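Local coordinates for protein proteasome assembly chaperone 2 (PAC2) homologue Rv2125 (Mycobacterium tuberculosis, PDB 5UN0) that is of unconfirmed function but, as a homologue of the eukaryotic proteasome assembly chaperone PAC2, may act as a chaperone in proteasome assembly, at residues A[125-130]-A[186-191]; A[40-45]-A[62-67]. All blocks are in the same frame, centred on the assembly; numbering follows the deposited sequence.

Contact 1 (A[125-130]-A[186-191]); sequences RPVPVS and NPKATI
Val127 CA and Ala189 CA are the nearest CA pair of the two segments, 6.1 Å apart. Segment 125-130 is an extended run that becomes a strand at Val129. Segment 186-191 turns from a loop into the start of a helix. Val127 points its side chain at the helix and divides its two methyls. Val127 CG1, anti to the backbone N (chi1 -165°), lies 4.0 Å from Ala189 CB. Val127 CG2 packs against the Lys188 stem, 3.6 Å from Lys188 CG, and the two side chains run past each other in opposite directions. The Lys188 chain is extended beyond CG and takes its ammonium to Arg125. Lys188 NZ donates to Arg125 O at 3.0 Å, from above the carbonyl plane. A weak bond to His123 O gives the same nitrogen a second backbone acceptor. Trp217 of helix 210-222 also touches Lys188. Within segment 186-191, Asn186 OD1 accepts a nearly straight capping bond from Ala189 N at 3.0 Å. Pro128 is bonded through its backbone to Ala176 of strand 170-178. The contact is thus an N-capped helix start packed against the loop leading into outer strand 129-132, within the alpha/beta fold of this PAC2-family protein.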
loop_
_atom_site.group_PDB
_atom_site.type_symbol
_atom_site.label_atom_id
_atom_site.label_comp_id
_atom_site.label_asym_id
_atom_site.label_seq_id
_atom_site.Cartn_x
_atom_site.Cartn_y
_atom_site.Cartn_z
ATOM N N ARG A 125 10.139 -15.630 -30.365
ATOM C CA ARG A 125 9.979 -14.644 -31.435
ATOM C C ARG A 125 10.221 -13.232 -30.904
ATOM O O ARG A 125 10.155 -13.004 -29.695
ATOM C CB ARG A 125 8.590 -14.765 -32.060
ATOM C CG ARG A 125 8.537 -15.741 -33.228
ATOM C CD ARG A 125 7.111 -16.236 -33.476
ATOM N NE ARG A 125 6.963 -17.264 -34.518
ATOM C CZ ARG A 125 6.185 -17.160 -35.609
ATOM N NH1 ARG A 125 5.441 -16.077 -35.860
ATOM N NH2 ARG A 125 6.137 -18.171 -36.473
ATOM N N PRO A 126 10.493 -12.270 -31.803
ATOM C CA PRO A 126 10.930 -10.922 -31.393
ATOM C C PRO A 126 10.128 -10.249 -30.283
ATOM O O PRO A 126 9.015 -10.668 -29.972
ATOM C CB PRO A 126 10.802 -10.108 -32.683
ATOM C CG PRO A 126 11.010 -11.109 -33.765
ATOM C CD PRO A 126 10.367 -12.370 -33.268
ATOM N N VAL A 127 10.704 -9.178 -29.737
ATOM C CA VAL A 127 10.097 -8.412 -28.649
ATOM C C VAL A 127 9.108 -7.403 -29.231
ATOM O O VAL A 127 9.492 -6.532 -30.002
ATOM C CB VAL A 127 11.151 -7.639 -27.811
ATOM C CG1 VAL A 127 10.540 -7.160 -26.495
ATOM C CG2 VAL A 127 12.374 -8.503 -27.526
ATOM N N PRO A 128 7.827 -7.531 -28.888
ATOM C CA PRO A 128 6.910 -6.471 -29.278
ATOM C C PRO A 128 7.172 -5.188 -28.493
ATOM O O PRO A 128 7.319 -5.225 -27.271
ATOM C CB PRO A 128 5.524 -7.034 -28.926
ATOM C CG PRO A 128 5.725 -8.482 -28.673
ATOM C CD PRO A 128 7.142 -8.658 -28.244
ATOM N N VAL A 129 7.226 -4.068 -29.197
ATOM C CA VAL A 129 7.452 -2.777 -28.562
ATOM C C VAL A 129 6.246 -1.896 -28.800
ATOM O O VAL A 129 5.758 -1.803 -29.927
ATOM C CB VAL A 129 8.710 -2.076 -29.106
ATOM C CG1 VAL A 129 8.836 -0.657 -28.544
ATOM C CG2 VAL A 129 9.938 -2.919 -28.777
ATOM N N SER A 130 5.777 -1.250 -27.734
ATOM C CA SER A 130 4.664 -0.316 -27.834
ATOM C C SER A 130 4.963 0.994 -27.109
ATOM O O SER A 130 5.957 1.126 -26.405
ATOM C CB SER A 130 3.401 -0.959 -27.290
ATOM O OG SER A 130 3.638 -1.570 -26.032
ATOM N N ASN A 186 16.380 -10.426 -17.847
ATOM C CA ASN A 186 16.037 -10.431 -19.279
ATOM C C ASN A 186 16.879 -9.433 -20.096
ATOM O O ASN A 186 16.818 -8.232 -19.860
ATOM C CB ASN A 186 14.541 -10.165 -19.485
ATOM C CG ASN A 186 14.114 -10.285 -20.945
ATOM O OD1 ASN A 186 14.797 -9.797 -21.848
ATOM N ND2 ASN A 186 12.968 -10.916 -21.180
ATOM N N PRO A 187 17.677 -9.940 -21.054
ATOM C CA PRO A 187 18.515 -9.120 -21.931
ATOM C C PRO A 187 17.880 -8.818 -23.281
ATOM O O PRO A 187 18.224 -7.819 -23.920
ATOM C CB PRO A 187 19.728 -10.014 -22.153
ATOM C CG PRO A 187 19.141 -11.386 -22.164
ATOM C CD PRO A 187 17.987 -11.377 -21.207
ATOM N N LYS A 188 16.978 -9.693 -23.711
ATOM C CA LYS A 188 16.367 -9.595 -25.031
ATOM C C LYS A 188 15.645 -8.269 -25.200
ATOM O O LYS A 188 15.845 -7.568 -26.186
ATOM C CB LYS A 188 15.399 -10.749 -25.284
ATOM C CG LYS A 188 14.952 -10.861 -26.729
ATOM C CD LYS A 188 14.117 -12.116 -26.896
ATOM C CE LYS A 188 13.442 -12.181 -28.252
ATOM N NZ LYS A 188 12.876 -13.542 -28.480
ATOM N N ALA A 189 14.801 -7.937 -24.229
ATOM C CA ALA A 189 13.996 -6.725 -24.298
ATOM C C ALA A 189 14.880 -5.509 -24.041
ATOM O O ALA A 189 14.662 -4.437 -24.617
ATOM C CB ALA A 189 12.854 -6.783 -23.296
ATOM N N THR A 190 15.875 -5.676 -23.174
ATOM C CA THR A 190 16.834 -4.613 -22.917
ATOM C C THR A 190 17.473 -4.194 -24.239
ATOM O O THR A 190 17.608 -3.001 -24.540
ATOM C CB THR A 190 17.904 -5.064 -21.915
ATOM O OG1 THR A 190 17.264 -5.571 -20.743
ATOM C CG2 THR A 190 18.781 -3.912 -21.517
ATOM N N ILE A 191 17.854 -5.180 -25.039
ATOM C CA ILE A 191 18.386 -4.896 -26.360
ATOM C C ILE A 191 17.392 -4.042 -27.117
ATOM O O ILE A 191 17.712 -2.929 -27.563
ATOM C CB ILE A 191 18.673 -6.181 -27.150
ATOM C CG1 ILE A 191 19.930 -6.861 -26.587
ATOM C CG2 ILE A 191 18.837 -5.856 -28.626
ATOM C CD1 ILE A 191 20.426 -8.065 -27.363
#

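Contact 2 (A[40-45]-A[62-67]); sequences AYYDYQ and QWPAMR
Tyr44 meets Trp63 in a T-shaped stack, with the edge of the indole directed at the phenol face. The centroid of the Tyr44 ring is 5.1 Å from that of the six-membered ring of Trp63, and the planes stand at 76°. Trp63 CZ3 sits over the centre of the Tyr44 ring, while Tyr42 O lies over the opposite face, toward the rim. Tyr44 CG, anti to the carbonyl carbon (chi1 -68°), sets out beside the backbone N and toward segment 62-67, where Trp63 meets the ring face. Pro64 CG approaches the edge of the same ring, 3.5 Å from Tyr44 CE1. These residues lie at the base of the beta-hairpin formed by strands 50-54 and 57-62, where the chain leaves and rejoins the main sheet. The site is also a subunit interface: Arg93 of the second subunit makes a cation-pi contact with Trp63, and Trp92 of that subunit meets the Tyr44 ring. Tyr42 also points toward segment 62-67. Pro64 O lies over one face of its ring, 3.9 Å from Tyr42 CE1, and Tyr41 CB is over the opposite face. Tyr42 OH reaches the backbone of Ala65, 3.4 Å from Ala65 C.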
loop_
_atom_site.group_PDB
_atom_site.type_symbol
_atom_site.label_atom_id
_atom_site.label_comp_id
_atom_site.label_asym_id
_atom_site.label_seq_id
_atom_site.Cartn_x
_atom_site.Cartn_y
_atom_site.Cartn_z
ATOM N N ALA A 40 8.828 13.079 0.910
ATOM C CA ALA A 40 7.535 13.488 0.375
ATOM C C ALA A 40 7.008 12.514 -0.688
ATOM O O ALA A 40 5.814 12.446 -0.914
ATOM C CB ALA A 40 7.628 14.882 -0.215
ATOM N N TYR A 41 7.898 11.787 -1.342
ATOM C CA TYR A 41 7.529 10.940 -2.478
ATOM C C TYR A 41 7.362 9.452 -2.163
ATOM O O TYR A 41 6.721 8.761 -2.931
ATOM C CB TYR A 41 8.557 11.123 -3.614
ATOM C CG TYR A 41 8.730 12.575 -3.982
ATOM C CD1 TYR A 41 7.631 13.357 -4.266
ATOM C CD2 TYR A 41 9.975 13.171 -4.003
ATOM C CE1 TYR A 41 7.763 14.691 -4.587
ATOM C CE2 TYR A 41 10.120 14.515 -4.311
ATOM C CZ TYR A 41 9.004 15.273 -4.600
ATOM O OH TYR A 41 9.095 16.605 -4.917
ATOM N N TYR A 42 7.892 8.993 -1.028
ATOM C CA TYR A 42 8.045 7.551 -0.750
ATOM C C TYR A 42 7.324 6.995 0.479
ATOM O O TYR A 42 7.481 7.505 1.602
ATOM C CB TYR A 42 9.529 7.185 -0.678
ATOM C CG TYR A 42 10.218 7.423 -1.993
ATOM C CD1 TYR A 42 11.110 8.491 -2.174
ATOM C CD2 TYR A 42 9.950 6.609 -3.084
ATOM C CE1 TYR A 42 11.728 8.717 -3.398
ATOM C CE2 TYR A 42 10.571 6.829 -4.300
ATOM C CZ TYR A 42 11.451 7.882 -4.452
ATOM O OH TYR A 42 12.027 8.055 -5.684
ATOM N N ASP A 43 6.534 5.941 0.222
ATOM C CA ASP A 43 5.885 5.081 1.235
ATOM C C ASP A 43 6.874 3.962 1.489
ATOM O O ASP A 43 7.151 3.158 0.594
ATOM C CB ASP A 43 4.547 4.507 0.701
ATOM C CG ASP A 43 3.740 3.705 1.752
ATOM O OD1 ASP A 43 4.286 2.771 2.366
ATOM O OD2 ASP A 43 2.525 3.992 1.935
ATOM N N TYR A 44 7.393 3.913 2.716
ATOM C CA TYR A 44 8.542 3.079 3.025
ATOM C C TYR A 44 8.205 1.649 3.432
ATOM O O TYR A 44 9.093 0.826 3.559
ATOM C CB TYR A 44 9.376 3.750 4.091
ATOM C CG TYR A 44 10.041 5.017 3.611
ATOM C CD1 TYR A 44 10.929 4.989 2.553
ATOM C CD2 TYR A 44 9.797 6.238 4.229
ATOM C CE1 TYR A 44 11.547 6.140 2.106
ATOM C CE2 TYR A 44 10.419 7.405 3.791
ATOM C CZ TYR A 44 11.297 7.353 2.725
ATOM O OH TYR A 44 11.933 8.489 2.259
ATOM N N GLN A 45 6.930 1.335 3.630
ATOM C CA GLN A 45 6.540 -0.063 3.765
ATOM C C GLN A 45 6.485 -0.701 2.385
ATOM O O GLN A 45 6.727 -1.898 2.245
ATOM C CB GLN A 45 5.197 -0.200 4.466
ATOM C CG GLN A 45 5.300 -0.302 5.975
ATOM C CD GLN A 45 3.947 -0.338 6.655
ATOM O OE1 GLN A 45 2.925 -0.565 6.021
ATOM N NE2 GLN A 45 3.936 -0.115 7.958
ATOM N N GLN A 62 20.348 2.177 2.896
ATOM C CA GLN A 62 20.115 2.672 1.555
ATOM C C GLN A 62 18.647 2.998 1.364
ATOM O O GLN A 62 17.785 2.117 1.450
ATOM C CB GLN A 62 20.580 1.640 0.529
ATOM C CG GLN A 62 20.494 2.094 -0.933
ATOM C CD GLN A 62 21.137 3.440 -1.238
ATOM O OE1 GLN A 62 20.739 4.110 -2.195
ATOM N NE2 GLN A 62 22.124 3.845 -0.440
ATOM N N TRP A 63 18.377 4.274 1.106
ATOM C CA TRP A 63 17.008 4.758 0.940
ATOM C C TRP A 63 16.555 4.804 -0.519
ATOM O O TRP A 63 17.310 5.243 -1.388
ATOM C CB TRP A 63 16.888 6.169 1.504
ATOM C CG TRP A 63 17.084 6.230 2.972
ATOM C CD1 TRP A 63 18.262 6.340 3.635
ATOM C CD2 TRP A 63 16.063 6.181 3.964
ATOM N NE1 TRP A 63 18.038 6.370 4.989
ATOM C CE2 TRP A 63 16.691 6.270 5.213
ATOM C CE3 TRP A 63 14.678 6.087 3.916
ATOM C CZ2 TRP A 63 15.982 6.256 6.400
ATOM C CZ3 TRP A 63 13.981 6.070 5.084
ATOM C CH2 TRP A 63 14.627 6.149 6.317
ATOM N N PRO A 64 15.296 4.415 -0.779
ATOM C CA PRO A 64 14.782 4.514 -2.135
ATOM C C PRO A 64 14.864 5.946 -2.595
ATOM O O PRO A 64 14.703 6.858 -1.787
ATOM C CB PRO A 64 13.327 4.091 -1.996
ATOM C CG PRO A 64 12.988 4.386 -0.581
ATOM C CD PRO A 64 14.232 4.099 0.191
ATOM N N ALA A 65 15.129 6.144 -3.878
ATOM C CA ALA A 65 15.368 7.477 -4.404
ATOM C C ALA A 65 15.416 7.464 -5.912
ATOM O O ALA A 65 15.373 6.391 -6.550
ATOM C CB ALA A 65 16.678 8.026 -3.847
ATOM N N MET A 66 15.547 8.670 -6.467
ATOM C CA MET A 66 15.732 8.872 -7.900
ATOM C C MET A 66 17.159 9.330 -8.179
ATOM O O MET A 66 17.537 10.421 -7.783
ATOM C CB MET A 66 14.746 9.922 -8.401
ATOM C CG MET A 66 14.466 9.842 -9.891
ATOM S SD MET A 66 13.633 8.297 -10.312
ATOM C CE MET A 66 14.259 8.041 -11.966
ATOM N N ARG A 67 17.950 8.485 -8.842
ATOM C CA ARG A 67 19.344 8.814 -9.201
ATOM C C ARG A 67 19.451 9.413 -10.604
ATOM O O ARG A 67 18.965 8.849 -11.589
ATOM C CB ARG A 67 20.249 7.589 -9.054
ATOM C CG ARG A 67 20.509 7.266 -7.597
ATOM C CD ARG A 67 20.935 5.810 -7.307
ATOM N NE ARG A 67 20.557 5.420 -5.931
ATOM C CZ ARG A 67 19.310 5.087 -5.570
ATOM N NH1 ARG A 67 18.320 5.083 -6.465
ATOM N NH2 ARG A 67 19.039 4.754 -4.310
HETATM O O HOH W 1 13.622 8.089 0.530
#

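From the N terminus, the chain passes through strand 2-7, helix 16-27 and strand 31-36 before it reaches contact 2. This contact closes a short loop that holds the 50-54/57-62 hairpin. It ties the connection after strand 31-36 to the start of strand 66-71, its neighbour in the main sheet. The chain then builds the middle of the sheet and enters contact 1. Contact 1 closes a longer loop, which takes in helix 155-166 and strand 170-178, and ties the start of helix 188-201 to the loop before strand 129-132. The two loops follow in series and neither nest nor cross. Both contacts reach the same sheet, on opposite sides of the chain's centre. The centres of contacts 1 and 2 are about 29 Å apart.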